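Local coordinates for protein arylesterase (Agrobacterium tumefaciens, PDB 3DCI) that probably hydrolyses ester bonds as a member of the SGNH (GDSL-like) hydrolase family, and carries a bound zinc ion, at residues Glu56-Gly61 with Ile218-Ala223; Leu104-Leu109 with Lys149-Ala154; Tyr77-Gly82 with Lys115-Gly120; Arg121-Val126 with Ser175-Pro180. All coordinates share one frame; numbering follows the deposited sequence.

Contact 1 (Glu56-Gly61 with Ile218-Ala223); sequences EAELAG and IGRALA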
loop_
_atom_site.group_PDB
_atom_site.type_symbol
_atom_site.label_atom_id
_atom_site.label_comp_id
_atom_site.label_asym_id
_atom_site.label_seq_id
_atom_site.Cartn_x
_atom_site.Cartn_y
_atom_site.Cartn_z
ATOM N N GLU A 56 25.710 22.236 -10.248
ATOM C CA GLU A 56 26.738 21.416 -10.887
ATOM C C GLU A 56 27.700 22.238 -11.737
ATOM O O GLU A 56 28.911 22.063 -11.657
ATOM C CB GLU A 56 26.104 20.328 -11.761
ATOM C CG GLU A 56 27.119 19.350 -12.385
ATOM C CD GLU A 56 26.432 18.258 -13.194
ATOM O OE1 GLU A 56 26.273 18.464 -14.414
ATOM O OE2 GLU A 56 26.012 17.225 -12.617
ATOM N N ALA A 57 27.159 23.113 -12.571
ATOM C CA ALA A 57 27.990 24.021 -13.385
ATOM C C ALA A 57 28.891 24.908 -12.506
ATOM O O ALA A 57 30.053 25.119 -12.817
ATOM C CB ALA A 57 27.106 24.886 -14.279
ATOM N N GLU A 58 28.353 25.393 -11.391
ATOM C CA GLU A 58 29.122 26.206 -10.452
ATOM C C GLU A 58 30.269 25.448 -9.823
ATOM O O GLU A 58 31.331 26.013 -9.603
ATOM C CB GLU A 58 28.244 26.720 -9.320
ATOM C CG GLU A 58 27.097 27.600 -9.750
ATOM C CD GLU A 58 27.518 28.829 -10.464
ATOM O OE1 GLU A 58 28.570 29.393 -10.081
ATOM O OE2 GLU A 58 26.795 29.224 -11.419
ATOM N N LEU A 59 30.060 24.173 -9.524
ATOM C CA LEU A 59 31.095 23.357 -8.902
ATOM C C LEU A 59 32.164 22.942 -9.904
ATOM O O LEU A 59 33.187 22.375 -9.534
ATOM C CB LEU A 59 30.469 22.137 -8.219
ATOM C CG LEU A 59 29.594 22.519 -7.017
ATOM C CD1 LEU A 59 28.771 21.332 -6.500
ATOM C CD2 LEU A 59 30.439 23.126 -5.911
ATOM N N ALA A 60 31.901 23.184 -11.180
ATOM C CA ALA A 60 32.936 23.219 -12.203
ATOM C C ALA A 60 33.779 21.935 -12.272
ATOM O O ALA A 60 35.003 21.992 -12.302
ATOM C CB ALA A 60 33.829 24.436 -11.972
ATOM N N GLY A 61 33.117 20.780 -12.285
ATOM C CA GLY A 61 33.805 19.493 -12.464
ATOM C C GLY A 61 34.158 18.778 -11.173
ATOM O O GLY A 61 34.572 17.628 -11.196
ATOM N N ILE A 218 19.284 30.140 -6.392
ATOM C CA ILE A 218 19.412 29.080 -5.402
ATOM C C ILE A 218 20.594 28.162 -5.735
ATOM O O ILE A 218 21.399 27.827 -4.849
ATOM C CB ILE A 218 18.097 28.273 -5.239
ATOM C CG1 ILE A 218 17.019 29.161 -4.611
ATOM C CG2 ILE A 218 18.311 27.000 -4.384
ATOM C CD1 ILE A 218 15.642 28.505 -4.547
ATOM N N GLY A 219 20.710 27.754 -6.995
ATOM C CA GLY A 219 21.815 26.878 -7.381
ATOM C C GLY A 219 23.165 27.557 -7.174
ATOM O O GLY A 219 24.115 26.935 -6.729
ATOM N N ARG A 220 23.240 28.842 -7.503
ATOM C CA ARG A 220 24.471 29.606 -7.318
ATOM C C ARG A 220 24.852 29.725 -5.841
ATOM O O ARG A 220 26.007 29.504 -5.492
ATOM C CB ARG A 220 24.328 30.974 -7.966
ATOM C CG ARG A 220 24.666 30.917 -9.455
ATOM C CD ARG A 220 24.012 31.989 -10.377
ATOM N NE ARG A 220 23.899 33.370 -9.883
ATOM C CZ ARG A 220 24.846 34.084 -9.263
ATOM N NH1 ARG A 220 24.577 35.340 -8.918
ATOM N NH2 ARG A 220 26.057 33.582 -8.994
ATOM N N ALA A 221 23.858 30.030 -4.998
ATOM C CA ALA A 221 24.041 30.228 -3.553
ATOM C C ALA A 221 24.434 28.927 -2.836
ATOM O O ALA A 221 25.187 28.952 -1.859
ATOM C CB ALA A 221 22.751 30.805 -2.923
ATOM N N LEU A 222 23.941 27.797 -3.324
ATOM C CA LEU A 222 24.282 26.489 -2.720
ATOM C C LEU A 222 25.713 26.013 -2.974
ATOM O O LEU A 222 26.211 25.156 -2.252
ATOM C CB LEU A 222 23.296 25.395 -3.168
ATOM C CG LEU A 222 21.887 25.502 -2.565
ATOM C CD1 LEU A 222 20.978 24.435 -3.144
ATOM C CD2 LEU A 222 21.934 25.363 -1.037
ATOM N N ALA A 223 26.379 26.581 -3.970
ATOM C CA ALA A 223 27.726 26.176 -4.318
ATOM C C ALA A 223 28.654 26.358 -3.116
ATOM O O ALA A 223 29.468 25.465 -2.830
ATOM C CB ALA A 223 28.223 26.944 -5.539
#
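The carboxylate of E58 meets R220 through carbon rather than nitrogen: OE2 lies 3.4 Å from R220 CG, and the acidic end makes no bond to the guanidinium. E58 folds at its second torsion (chi2 -60°), and this bend lays the carboxylate beside the aliphatic part of R220. The charged ends do not pair, since E58 OE1 and R220 NH2 stay 5.0 Å apart and the two planar groups are turned 56° against each other. Helix to helix, the nearest backbones are those of E58 and A223, whose CA atoms are 6.3 Å apart, and the methyl A223 CB rests 3.8 Å from E58 CB. L59 adds CD2, which lies 4.0 Å from the backbone O of A223. L55, from the same helix as E58, also touches A223, while L59 continues onto V226 and R227. Helices 51-59 and 212-229 of this SGNH-type α/β/α fold are therefore joined here by the CB and CG of E58, the aliphatic part of R220, A223 CB and L59 CD2, with the charged ends beyond them; opposite charge at this distance would probably add only a diffuse attraction to an essentially apolar contact.

Contact 2 (Leu104-Leu109 with Lys149-Ala154); sequences LVIIML and KLLIVA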
loop_
_atom_site.group_PDB
_atom_site.type_symbol
_atom_site.label_atom_id
_atom_site.label_comp_id
_atom_site.label_asym_id
_atom_site.label_seq_id
_atom_site.Cartn_x
_atom_site.Cartn_y
_atom_site.Cartn_z
ATOM N N LEU A 104 26.932 13.425 -0.816
ATOM C CA LEU A 104 26.033 14.412 -0.237
ATOM C C LEU A 104 24.611 14.248 -0.774
ATOM O O LEU A 104 24.403 14.036 -1.956
ATOM C CB LEU A 104 26.520 15.831 -0.547
ATOM C CG LEU A 104 25.678 17.060 -0.116
ATOM C CD1 LEU A 104 25.614 17.180 1.414
ATOM C CD2 LEU A 104 26.279 18.353 -0.727
ATOM N N VAL A 105 23.650 14.364 0.122
ATOM C CA VAL A 105 22.274 14.477 -0.236
ATOM C C VAL A 105 21.827 15.882 0.154
ATOM O O VAL A 105 22.070 16.332 1.283
ATOM C CB VAL A 105 21.390 13.419 0.494
ATOM C CG1 VAL A 105 19.881 13.668 0.236
ATOM C CG2 VAL A 105 21.845 11.992 0.126
ATOM N N ILE A 106 21.160 16.551 -0.772
ATOM C CA ILE A 106 20.550 17.851 -0.512
ATOM C C ILE A 106 19.037 17.682 -0.634
ATOM O O ILE A 106 18.548 17.152 -1.632
ATOM C CB ILE A 106 20.994 18.938 -1.519
ATOM C CG1 ILE A 106 22.522 19.072 -1.605
ATOM C CG2 ILE A 106 20.348 20.323 -1.125
ATOM C CD1 ILE A 106 23.041 20.087 -2.720
ATOM N N ILE A 107 18.290 18.106 0.370
ATOM C CA ILE A 107 16.829 17.955 0.321
ATOM C C ILE A 107 16.188 19.318 0.505
ATOM O O ILE A 107 16.421 19.958 1.522
ATOM C CB ILE A 107 16.288 17.026 1.422
ATOM C CG1 ILE A 107 17.000 15.679 1.388
ATOM C CG2 ILE A 107 14.729 16.886 1.300
ATOM C CD1 ILE A 107 16.543 14.711 2.478
HETATM N N MSE A 108 15.419 19.753 -0.496
HETATM C CA MSE A 108 14.563 20.924 -0.392
HETATM C C MSE A 108 13.089 20.517 -0.521
HETATM O O MSE A 108 12.598 20.273 -1.617
HETATM C CB MSE A 108 14.913 21.985 -1.426
HETATM C CG MSE A 108 14.190 23.326 -1.157
HETATM SE SE MSE A 108 14.893 24.820 -2.228
HETATM C CE MSE A 108 14.032 24.429 -3.893
ATOM N N LEU A 109 12.409 20.455 0.622
ATOM C CA LEU A 109 11.012 20.028 0.698
ATOM C C LEU A 109 10.340 20.746 1.846
ATOM O O LEU A 109 11.020 21.295 2.744
ATOM C CB LEU A 109 10.888 18.518 0.919
ATOM C CG LEU A 109 11.257 17.594 -0.239
ATOM C CD1 LEU A 109 11.364 16.135 0.221
ATOM C CD2 LEU A 109 10.307 17.726 -1.448
ATOM N N LYS A 149 26.805 12.870 3.538
ATOM C CA LYS A 149 26.463 14.040 4.315
ATOM C C LYS A 149 25.086 14.520 3.866
ATOM O O LYS A 149 24.588 14.080 2.830
ATOM C CB LYS A 149 27.515 15.126 4.122
ATOM C CG LYS A 149 28.827 14.783 4.819
ATOM C CD LYS A 149 29.977 15.604 4.281
ATOM C CE LYS A 149 31.302 15.192 4.932
ATOM N NZ LYS A 149 31.217 15.293 6.440
ATOM N N LEU A 150 24.479 15.397 4.663
ATOM C CA LEU A 150 23.133 15.906 4.401
ATOM C C LEU A 150 23.114 17.423 4.550
ATOM O O LEU A 150 23.620 17.977 5.522
ATOM C CB LEU A 150 22.128 15.279 5.376
ATOM C CG LEU A 150 20.664 15.717 5.296
ATOM C CD1 LEU A 150 20.057 15.349 3.935
ATOM C CD2 LEU A 150 19.833 15.126 6.443
ATOM N N LEU A 151 22.491 18.074 3.582
ATOM C CA LEU A 151 22.190 19.478 3.619
ATOM C C LEU A 151 20.678 19.610 3.490
ATOM O O LEU A 151 20.099 19.196 2.490
ATOM C CB LEU A 151 22.911 20.180 2.493
ATOM C CG LEU A 151 22.652 21.672 2.257
ATOM C CD1 LEU A 151 22.955 22.544 3.497
ATOM C CD2 LEU A 151 23.472 22.130 1.023
ATOM N N ILE A 152 20.066 20.126 4.561
ATOM C CA ILE A 152 18.636 20.370 4.681
ATOM C C ILE A 152 18.431 21.802 4.198
ATOM O O ILE A 152 19.055 22.692 4.721
ATOM C CB ILE A 152 18.197 20.226 6.178
ATOM C CG1 ILE A 152 18.325 18.763 6.620
ATOM C CG2 ILE A 152 16.770 20.725 6.416
ATOM C CD1 ILE A 152 18.230 18.564 8.173
ATOM N N VAL A 153 17.581 21.989 3.176
ATOM C CA VAL A 153 17.311 23.276 2.589
ATOM C C VAL A 153 15.845 23.699 2.791
ATOM O O VAL A 153 14.907 22.987 2.391
ATOM C CB VAL A 153 17.658 23.271 1.114
ATOM C CG1 VAL A 153 17.384 24.665 0.502
ATOM C CG2 VAL A 153 19.152 22.887 0.908
ATOM N N ALA A 154 15.647 24.848 3.431
ATOM C CA ALA A 154 14.302 25.376 3.603
ATOM C C ALA A 154 13.937 26.071 2.299
ATOM O O ALA A 154 14.742 26.847 1.788
ATOM C CB ALA A 154 14.235 26.358 4.790
#
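V153 meets strand 104-108 with every atom of its side chain. Its CB lies 3.6 Å from the carbonyl O of I107. With CG1 anti to the backbone N (chi1 -179°), that methyl points to M108, a selenomethionine, and sits 3.7 Å from its SE. The other branch, CG2, presses on I106 CG2 at 3.5 Å, closer than usual for two carbons and a sign of tight packing. I106 shares this face with L151, the two side chains lying alongside each other and pointing the same way. On the other face L150 CD1 comes to 3.9 Å from I107 CD1 and also touches V105 CG1.

Between the two faces runs a parallel ladder, its strand segments inclined by 16°. V105 N donates to K149 O at 2.9 Å and I107 N to L151 O at 3.0 Å, while L151 N and V153 N answer to V105 O and I107 O, the former at 2.9 Å with an N-H...O angle of 166°. CA-H...O contacts such as I106 CA to L151 O, 3.3 Å, accompany them.

The segment between the strands includes helix 122-138, giving a beta-alpha-beta crossover; its M129 and L132 touch I107 and its A133 touches L150. Helix 212-229 covers L104 and I106 through V226. Strand 24-30 bonds to the far edge of 104-108, and strand 192-195, which carries the zinc ligand H192, flanks L151.

Contact 3 (Tyr77-Gly82 with Lys115-Gly120); sequences YDDHAG and KPVHGG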
loop_
_atom_site.group_PDB
_atom_site.type_symbol
_atom_site.label_atom_id
_atom_site.label_comp_id
_atom_site.label_asym_id
_atom_site.label_seq_id
_atom_site.Cartn_x
_atom_site.Cartn_y
_atom_site.Cartn_z
ATOM N N TYR A 77 4.598 12.050 3.264
ATOM C CA TYR A 77 3.147 11.950 3.295
ATOM C C TYR A 77 2.657 11.470 1.933
ATOM O O TYR A 77 3.089 11.965 0.898
ATOM C CB TYR A 77 2.510 13.290 3.743
ATOM C CG TYR A 77 3.083 13.707 5.074
ATOM C CD1 TYR A 77 2.763 12.999 6.242
ATOM C CD2 TYR A 77 4.037 14.723 5.158
ATOM C CE1 TYR A 77 3.339 13.323 7.479
ATOM C CE2 TYR A 77 4.613 15.069 6.387
ATOM C CZ TYR A 77 4.272 14.375 7.545
ATOM O OH TYR A 77 4.863 14.721 8.756
ATOM N N ASP A 78 1.791 10.468 1.939
ATOM C CA ASP A 78 1.209 9.997 0.684
ATOM C C ASP A 78 0.352 11.120 0.133
ATOM O O ASP A 78 -0.296 11.860 0.885
ATOM C CB ASP A 78 0.370 8.737 0.890
ATOM C CG ASP A 78 1.195 7.517 1.303
ATOM O OD1 ASP A 78 2.435 7.511 1.126
ATOM O OD2 ASP A 78 0.573 6.536 1.786
ATOM N N ASP A 79 0.334 11.243 -1.191
ATOM C CA ASP A 79 -0.568 12.169 -1.877
ATOM C C ASP A 79 -0.825 11.587 -3.274
ATOM O O ASP A 79 0.087 11.566 -4.093
ATOM C CB ASP A 79 0.128 13.522 -1.949
ATOM C CG ASP A 79 -0.740 14.622 -2.500
ATOM O OD1 ASP A 79 -0.581 15.746 -1.962
ATOM O OD2 ASP A 79 -1.511 14.409 -3.460
ATOM N N HIS A 80 -2.036 11.078 -3.524
ATOM C CA HIS A 80 -2.340 10.399 -4.796
ATOM C C HIS A 80 -2.945 11.316 -5.847
ATOM O O HIS A 80 -3.505 10.823 -6.806
ATOM C CB HIS A 80 -3.258 9.182 -4.567
ATOM C CG HIS A 80 -2.709 8.216 -3.570
ATOM N ND1 HIS A 80 -1.513 7.557 -3.765
ATOM C CD2 HIS A 80 -3.126 7.871 -2.333
ATOM C CE1 HIS A 80 -1.237 6.818 -2.703
ATOM N NE2 HIS A 80 -2.199 6.993 -1.817
ATOM N N ALA A 81 -2.793 12.639 -5.695
ATOM C CA ALA A 81 -3.451 13.591 -6.621
ATOM C C ALA A 81 -2.659 13.841 -7.909
ATOM O O ALA A 81 -3.134 14.553 -8.795
ATOM C CB ALA A 81 -3.764 14.903 -5.925
ATOM N N GLY A 82 -1.487 13.225 -8.031
ATOM C CA GLY A 82 -0.615 13.439 -9.189
ATOM C C GLY A 82 -0.470 12.153 -9.985
ATOM O O GLY A 82 -1.008 11.124 -9.590
ATOM N N LYS A 115 0.483 22.185 2.668
ATOM C CA LYS A 115 -0.848 22.151 2.064
ATOM C C LYS A 115 -1.855 21.731 3.152
ATOM O O LYS A 115 -1.516 20.961 4.052
ATOM C CB LYS A 115 -0.948 21.152 0.903
ATOM C CG LYS A 115 -0.210 21.468 -0.408
ATOM C CD LYS A 115 -0.436 20.321 -1.431
ATOM C CE LYS A 115 0.229 20.593 -2.784
ATOM N NZ LYS A 115 0.197 19.455 -3.799
ATOM N N PRO A 116 -3.107 22.209 3.056
ATOM C CA PRO A 116 -4.122 21.789 4.020
ATOM C C PRO A 116 -4.267 20.282 4.183
ATOM O O PRO A 116 -4.478 19.816 5.296
ATOM C CB PRO A 116 -5.433 22.361 3.438
ATOM C CG PRO A 116 -4.997 23.565 2.650
ATOM C CD PRO A 116 -3.636 23.170 2.072
ATOM N N VAL A 117 -4.177 19.525 3.085
ATOM C CA VAL A 117 -4.421 18.073 3.146
ATOM C C VAL A 117 -3.436 17.381 4.103
ATOM O O VAL A 117 -3.781 16.376 4.726
ATOM C CB VAL A 117 -4.379 17.407 1.753
ATOM C CG1 VAL A 117 -2.947 17.461 1.141
ATOM C CG2 VAL A 117 -4.897 15.980 1.843
ATOM N N HIS A 118 -2.236 17.960 4.222
ATOM C CA HIS A 118 -1.182 17.427 5.082
ATOM C C HIS A 118 -1.072 18.121 6.413
ATOM O O HIS A 118 -0.102 17.903 7.120
ATOM C CB HIS A 118 0.149 17.503 4.365
ATOM C CG HIS A 118 0.129 16.791 3.073
ATOM N ND1 HIS A 118 -0.376 15.521 2.959
ATOM C CD2 HIS A 118 0.491 17.178 1.830
ATOM C CE1 HIS A 118 -0.304 15.141 1.698
ATOM N NE2 HIS A 118 0.211 16.133 0.991
ATOM N N GLY A 119 -2.041 18.974 6.714
ATOM C CA GLY A 119 -2.218 19.525 8.044
ATOM C C GLY A 119 -2.148 21.041 8.122
ATOM O O GLY A 119 -2.559 21.622 9.101
ATOM N N GLY A 120 -1.569 21.661 7.098
ATOM C CA GLY A 120 -1.572 23.101 6.965
ATOM C C GLY A 120 -0.506 23.808 7.768
ATOM O O GLY A 120 -0.487 25.029 7.763
HETATM O O HOH W 1 1.484 17.434 -2.496
#
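H118 NE2 donates to D79 OD1 at 3.1 Å, and an N-H...O angle of 144° shows the bond to be bent. The imidazole meets that oxygen on its anti side, 23° out of the carboxylate plane. A water also donates to D79 OD1, at 2.7 Å, and accepts from K115 NZ, so the lysine joins through it while NZ and OD1 themselves stay 4.2 Å apart, too far for a salt bridge. The second oxygen, OD2, takes the amide of A81 at 3.1 Å, closing an Asx turn, and has R86 as a long, weak ionic partner. Bonds to both oxygens should restrain the rotation of the carboxylate.

These loops follow strands 63-69 and 104-108, hence lie at the C-terminal edge of the parallel sheet, where SGNH hydrolases place their active sites; K115 approaches, but makes no contact with, S32, H209 and D206, which have the geometry of a possible Ser-His-Asp triad.

Ring contacts are looser. Y77 CB makes an off-centre CH-pi contact, 4.1 Å from the H118 ring centroid, while V117 CG1 covers the other side of the imidazole. The Y77 and H118 rings hardly overlap; the phenol OH is bonded instead to A124 O. D78 O lies at the imidazole edge, 3.4 Å from H118 CE1.

At the subunit interface H80 NE2 bonds to D78 OD2 of the second subunit, and D78, held by N87 in its own chain, receives H80 of the third.

Contact 4 (Arg121-Val126 with Ser175-Pro180); sequences RAEAAV and SMRLAP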
loop_
_atom_site.group_PDB
_atom_site.type_symbol
_atom_site.label_atom_id
_atom_site.label_comp_id
_atom_site.label_asym_id
_atom_site.label_seq_id
_atom_site.Cartn_x
_atom_site.Cartn_y
_atom_site.Cartn_z
ATOM N N ARG A 121 0.414 23.056 8.388
ATOM C CA ARG A 121 1.361 23.601 9.374
ATOM C C ARG A 121 2.795 23.088 9.196
ATOM O O ARG A 121 3.024 22.064 8.589
ATOM C CB ARG A 121 0.890 23.267 10.788
ATOM C CG ARG A 121 -0.392 23.983 11.206
ATOM C CD ARG A 121 -0.798 23.572 12.610
ATOM N NE ARG A 121 0.245 23.887 13.592
ATOM C CZ ARG A 121 0.279 25.017 14.317
ATOM N NH1 ARG A 121 -0.675 25.952 14.188
ATOM N NH2 ARG A 121 1.262 25.225 15.195
ATOM N N ALA A 122 3.743 23.802 9.784
ATOM C CA ALA A 122 5.160 23.492 9.657
ATOM C C ALA A 122 5.584 22.210 10.398
ATOM O O ALA A 122 6.590 21.581 10.003
ATOM C CB ALA A 122 5.986 24.678 10.137
ATOM N N GLU A 123 4.827 21.833 11.441
ATOM C CA GLU A 123 5.146 20.660 12.290
ATOM C C GLU A 123 5.333 19.422 11.437
ATOM O O GLU A 123 6.285 18.663 11.627
ATOM C CB GLU A 123 4.052 20.342 13.339
ATOM C CG GLU A 123 4.070 21.153 14.637
ATOM C CD GLU A 123 3.337 22.503 14.525
ATOM O OE1 GLU A 123 2.940 22.874 13.391
ATOM O OE2 GLU A 123 3.172 23.189 15.569
ATOM N N ALA A 124 4.395 19.200 10.518
ATOM C CA ALA A 124 4.462 18.035 9.650
ATOM C C ALA A 124 5.715 18.046 8.752
ATOM O O ALA A 124 6.294 16.984 8.457
ATOM C CB ALA A 124 3.150 17.912 8.792
ATOM N N ALA A 125 6.129 19.229 8.311
ATOM C CA ALA A 125 7.316 19.342 7.480
ATOM C C ALA A 125 8.582 19.018 8.266
ATOM O O ALA A 125 9.419 18.267 7.766
ATOM C CB ALA A 125 7.430 20.706 6.822
ATOM N N VAL A 126 8.734 19.573 9.467
ATOM C CA VAL A 126 9.930 19.259 10.273
ATOM C C VAL A 126 9.989 17.750 10.690
ATOM O O VAL A 126 11.049 17.136 10.620
ATOM C CB VAL A 126 10.119 20.212 11.497
ATOM C CG1 VAL A 126 9.099 19.976 12.552
ATOM C CG2 VAL A 126 11.546 20.050 12.088
ATOM N N SER A 175 4.772 28.741 6.290
ATOM C CA SER A 175 5.921 28.571 5.407
ATOM C C SER A 175 7.172 29.267 5.962
ATOM O O SER A 175 8.292 28.811 5.732
ATOM C CB SER A 175 5.611 29.110 4.015
ATOM O OG SER A 175 5.458 30.521 4.031
HETATM N N MSE A 176 6.955 30.373 6.689
HETATM C CA MSE A 176 8.039 31.164 7.269
HETATM C C MSE A 176 8.651 30.484 8.494
HETATM O O MSE A 176 9.732 30.870 8.959
HETATM C CB MSE A 176 7.526 32.554 7.659
HETATM C CG MSE A 176 7.209 33.487 6.488
HETATM SE SE MSE A 176 6.527 35.173 7.168
HETATM C CE MSE A 176 6.384 36.199 5.507
ATOM N N ARG A 177 7.967 29.479 9.027
ATOM C CA ARG A 177 8.477 28.703 10.148
ATOM C C ARG A 177 9.465 27.615 9.709
ATOM O O ARG A 177 10.157 27.029 10.541
ATOM C CB ARG A 177 7.332 28.036 10.928
ATOM C CG ARG A 177 6.378 28.970 11.693
ATOM C CD ARG A 177 5.240 28.128 12.327
ATOM N NE ARG A 177 5.726 27.261 13.416
ATOM C CZ ARG A 177 5.116 26.156 13.877
ATOM N NH1 ARG A 177 3.963 25.718 13.356
ATOM N NH2 ARG A 177 5.665 25.467 14.884
ATOM N N LEU A 178 9.513 27.311 8.415
ATOM C CA LEU A 178 10.337 26.206 7.947
ATOM C C LEU A 178 11.828 26.474 8.163
ATOM O O LEU A 178 12.552 25.579 8.606
ATOM C CB LEU A 178 10.045 25.868 6.476
ATOM C CG LEU A 178 8.653 25.304 6.176
ATOM C CD1 LEU A 178 8.438 25.094 4.660
ATOM C CD2 LEU A 178 8.409 23.995 6.918
ATOM N N ALA A 179 12.287 27.691 7.880
ATOM C CA ALA A 179 13.711 28.033 8.063
ATOM C C ALA A 179 14.185 27.809 9.518
ATOM O O ALA A 179 15.073 26.981 9.752
ATOM C CB ALA A 179 14.000 29.436 7.610
ATOM N N PRO A 180 13.572 28.499 10.495
ATOM C CA PRO A 180 14.040 28.301 11.869
ATOM C C PRO A 180 13.846 26.885 12.403
ATOM O O PRO A 180 14.681 26.427 13.179
ATOM C CB PRO A 180 13.216 29.317 12.683
ATOM C CG PRO A 180 12.047 29.629 11.840
ATOM C CD PRO A 180 12.494 29.503 10.427
#
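Around the N-terminal ends of helices 122-138 and 178-189, R121, E123 and R177 form a salt-bridge network. R177 lies within the type I turn S175-L178 and sends NH1 to E123 OE1 at 3.0 Å, while its NH2 bonds only weakly to OE2. R121 holds the same carboxylate side-on, with NE on OE1 at 2.9 Å and NH2 on OE2 at 2.8 Å. The latter bond is nearly straight (175°) and uses the syn lone pair of OE2. R121 NE and R177 NH1 reach OE1 from opposite faces of its plane, so donors on both sides should limit rocking of the group. A bend at chi2 (85°) turns the carboxylate of E123 back between the arginines.

A122 CB lies over one face of the R177 guanidinium, toward its rim, and 3.7 Å from R177 CB. Q174 OE1 accepts from both R177 NH1 and A122 N, tying the arginine to the start of helix 122-138. Below the charges, A125 CB and L178 CD2 touch at 3.4 Å, unusually close for two carbons. Small alanines facing a leucine bring together two helices that lie on one side of the parallel sheet in the α/β/α layering of SGNH hydrolases.

Overall arrangement
Contact 2 lies in the central sheet, touched by contacts 1 and 4 from opposite faces: L222 CD2 of contact 1 is 4.1 Å from L151 CD2, and A154 CB lies 3.7 Å from A179 CA of contact 4. Contact 3 stays about 8 Å from contact 2 at the nearest atoms, but meets contact 4, where H118 O packs 3.7 Å from A124 CB; both also touch the third subunit. Contact 1 is on the other side of the chain centre from contact 3, their nearest atoms about 17 Å apart. The zinc ion, bound by H192 and D228, is about 8 Å from the side chain of L151 in contact 2, whereas K115 of contact 3 comes near the possible S32-H209-D206 triad.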